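Local coordinates for protein cytidylyltransferase (Leptospira borgpetersenii serovar Hardjo-bovis, PDB 6OEW) that probably transfers a cytidylyl group from a nucleotide to an acceptor, as a metal-binding member of the GT-A-like nucleotidyltransferases, at residues 38-43 with 220-225. Sequence-based numbering, arbitrary orientation.
Sequences LGFMLE and KEFSYV
K220 lies across the ring of F40 and ends in a salt bridge with E43, joining helix 37-45 of this GT-A-type alpha/beta fold to the loop that leads into helix 224-233. The lysine uses its whole length. Its extended chain lays the methylenes over one face of the ring in a CH-pi contact, with K220 CD 3.8 Å from the centroid of the F40 ring. K220 CG is 3.6 Å from F40 CZ. Farther along, K220 CE comes to 3.5 Å from F40 CD1. With CG anti to the backbone N (chi1 -157°), F40 carries its ring off the helix toward the loop. A phenylalanine suits this buried place, offering a broad flat surface to the aliphatic part of a lysine, and its other neighbours include F32, which packs edge-to-face with it, and I214 of helix 204-214.

F222, an apolar ring fit for a buried position, meets the rim of the F40 ring near its plane; F222 CE2 is 4.3 Å from F40 CZ, a looser touch. Its own ring is stacked with F217 and takes a cation-pi contact from R44.

E43, three residues after F40 on the same helix, is partly exposed, a fitting place for an acid that faces an ammonium group; its CB also lies 3.8 Å from K220 CD. Lysine suits its own position because its aliphatic chain covers the ring while its ammonium group extends to the acids. That group also forms a salt bridge with D34, its strongest polar partner, and two acids nearby would be expected to favour the protonated amine. The turn at the end of the lysine chain (chi4 72°) directs K220 NZ to E43 OE1 at 3.0 Å, approaching from above the carboxylate plane, 38° out of it.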
loop_
_atom_site.group_PDB
_atom_site.type_symbol
_atom_site.label_atom_id
_atom_site.label_comp_id
_atom_site.label_asym_id
_atom_site.label_seq_id
_atom_site.Cartn_x
_atom_site.Cartn_y
_atom_site.Cartn_z
ATOM N N LEU A 38 -6.229 -8.108 5.488
ATOM C CA LEU A 38 -6.527 -7.477 4.202
ATOM C C LEU A 38 -7.919 -6.853 4.193
ATOM O O LEU A 38 -8.105 -5.756 3.647
ATOM C CB LEU A 38 -6.387 -8.491 3.064
ATOM C CG LEU A 38 -6.652 -7.954 1.641
ATOM C CD1 LEU A 38 -5.843 -6.682 1.310
ATOM C CD2 LEU A 38 -6.347 -9.029 0.616
ATOM N N GLY A 39 -8.911 -7.519 4.796
ATOM C CA GLY A 39 -10.248 -6.925 4.854
ATOM C C GLY A 39 -10.278 -5.601 5.605
ATOM O O GLY A 39 -10.962 -4.650 5.200
ATOM N N PHE A 40 -9.539 -5.521 6.711
ATOM C CA PHE A 40 -9.405 -4.266 7.443
ATOM C C PHE A 40 -8.872 -3.154 6.549
ATOM O O PHE A 40 -9.373 -2.018 6.583
ATOM C CB PHE A 40 -8.474 -4.485 8.637
ATOM C CG PHE A 40 -8.662 -3.499 9.740
ATOM C CD1 PHE A 40 -9.370 -3.855 10.885
ATOM C CD2 PHE A 40 -8.139 -2.215 9.645
ATOM C CE1 PHE A 40 -9.548 -2.957 11.925
ATOM C CE2 PHE A 40 -8.327 -1.299 10.695
ATOM C CZ PHE A 40 -9.035 -1.670 11.821
ATOM N N MET A 41 -7.834 -3.456 5.769
ATOM C CA MET A 41 -7.265 -2.481 4.843
ATOM C C MET A 41 -8.302 -2.000 3.835
ATOM O O MET A 41 -8.436 -0.794 3.586
ATOM C CB MET A 41 -6.068 -3.092 4.120
ATOM C CG MET A 41 -5.240 -2.068 3.345
ATOM S SD MET A 41 -3.957 -2.897 2.386
ATOM C CE MET A 41 -3.184 -1.467 1.592
ATOM N N LEU A 42 -9.045 -2.935 3.247
ATOM C CA LEU A 42 -10.059 -2.572 2.270
ATOM C C LEU A 42 -11.130 -1.685 2.899
ATOM O O LEU A 42 -11.559 -0.702 2.291
ATOM C CB LEU A 42 -10.659 -3.838 1.659
ATOM C CG LEU A 42 -9.691 -4.702 0.826
ATOM C CD1 LEU A 42 -10.388 -5.938 0.281
ATOM C CD2 LEU A 42 -9.100 -3.899 -0.331
ATOM N N GLU A 43 -11.540 -1.988 4.134
ATOM C CA GLU A 43 -12.521 -1.136 4.807
ATOM C C GLU A 43 -11.983 0.276 5.023
ATOM O O GLU A 43 -12.728 1.256 4.890
ATOM C CB GLU A 43 -12.941 -1.755 6.139
ATOM C CG GLU A 43 -13.790 -2.992 5.975
ATOM C CD GLU A 43 -14.439 -3.410 7.266
ATOM O OE1 GLU A 43 -14.960 -2.543 7.991
ATOM O OE2 GLU A 43 -14.411 -4.615 7.568
ATOM N N LYS A 220 -12.997 1.787 12.284
ATOM C CA LYS A 220 -11.815 1.708 11.436
ATOM C C LYS A 220 -11.509 3.037 10.757
ATOM O O LYS A 220 -10.663 3.082 9.857
ATOM C CB LYS A 220 -11.981 0.604 10.384
ATOM C CG LYS A 220 -12.424 -0.753 10.969
ATOM C CD LYS A 220 -12.441 -1.850 9.883
ATOM C CE LYS A 220 -12.808 -3.218 10.489
ATOM N NZ LYS A 220 -14.237 -3.255 10.847
ATOM N N GLU A 221 -12.163 4.117 11.180
ATOM C CA GLU A 221 -12.061 5.398 10.496
ATOM C C GLU A 221 -10.988 6.311 11.086
ATOM O O GLU A 221 -10.852 7.451 10.639
ATOM C CB GLU A 221 -13.421 6.100 10.519
ATOM C CG GLU A 221 -13.601 7.105 9.396
ATOM C CD GLU A 221 -14.959 7.759 9.413
ATOM O OE1 GLU A 221 -15.787 7.384 10.271
ATOM O OE2 GLU A 221 -15.192 8.642 8.559
ATOM N N PHE A 222 -10.209 5.836 12.055
ATOM C CA PHE A 222 -9.232 6.686 12.719
ATOM C C PHE A 222 -8.126 7.095 11.755
ATOM O O PHE A 222 -7.777 6.362 10.831
ATOM C CB PHE A 222 -8.636 5.969 13.922
ATOM C CG PHE A 222 -7.993 4.636 13.589
ATOM C CD1 PHE A 222 -6.664 4.573 13.213
ATOM C CD2 PHE A 222 -8.716 3.451 13.688
ATOM C CE1 PHE A 222 -6.064 3.355 12.913
ATOM C CE2 PHE A 222 -8.125 2.233 13.401
ATOM C CZ PHE A 222 -6.795 2.186 13.015
ATOM N N SER A 223 -7.573 8.289 11.973
ATOM C CA SER A 223 -6.548 8.796 11.073
ATOM C C SER A 223 -5.155 8.337 11.509
ATOM O O SER A 223 -4.953 7.826 12.613
ATOM C CB SER A 223 -6.597 10.323 11.002
ATOM O OG SER A 223 -6.038 10.866 12.179
ATOM N N TYR A 224 -4.185 8.536 10.609
ATOM C CA TYR A 224 -2.783 8.272 10.924
ATOM C C TYR A 224 -2.328 9.066 12.142
ATOM O O TYR A 224 -1.733 8.506 13.068
ATOM C CB TYR A 224 -1.895 8.600 9.720
ATOM C CG TYR A 224 -0.405 8.557 10.022
ATOM C CD1 TYR A 224 0.248 7.337 10.238
ATOM C CD2 TYR A 224 0.343 9.735 10.116
ATOM C CE1 TYR A 224 1.599 7.291 10.515
ATOM C CE2 TYR A 224 1.698 9.696 10.392
ATOM C CZ TYR A 224 2.313 8.470 10.592
ATOM O OH TYR A 224 3.651 8.411 10.872
ATOM N N VAL A 225 -2.604 10.369 12.169
ATOM C CA VAL A 225 -2.134 11.174 13.299
ATOM C C VAL A 225 -2.782 10.714 14.609
ATOM O O VAL A 225 -2.116 10.654 15.653
ATOM C CB VAL A 225 -2.346 12.677 13.027
ATOM C CG1 VAL A 225 -3.760 12.956 12.558
ATOM C CG2 VAL A 225 -2.001 13.498 14.271
#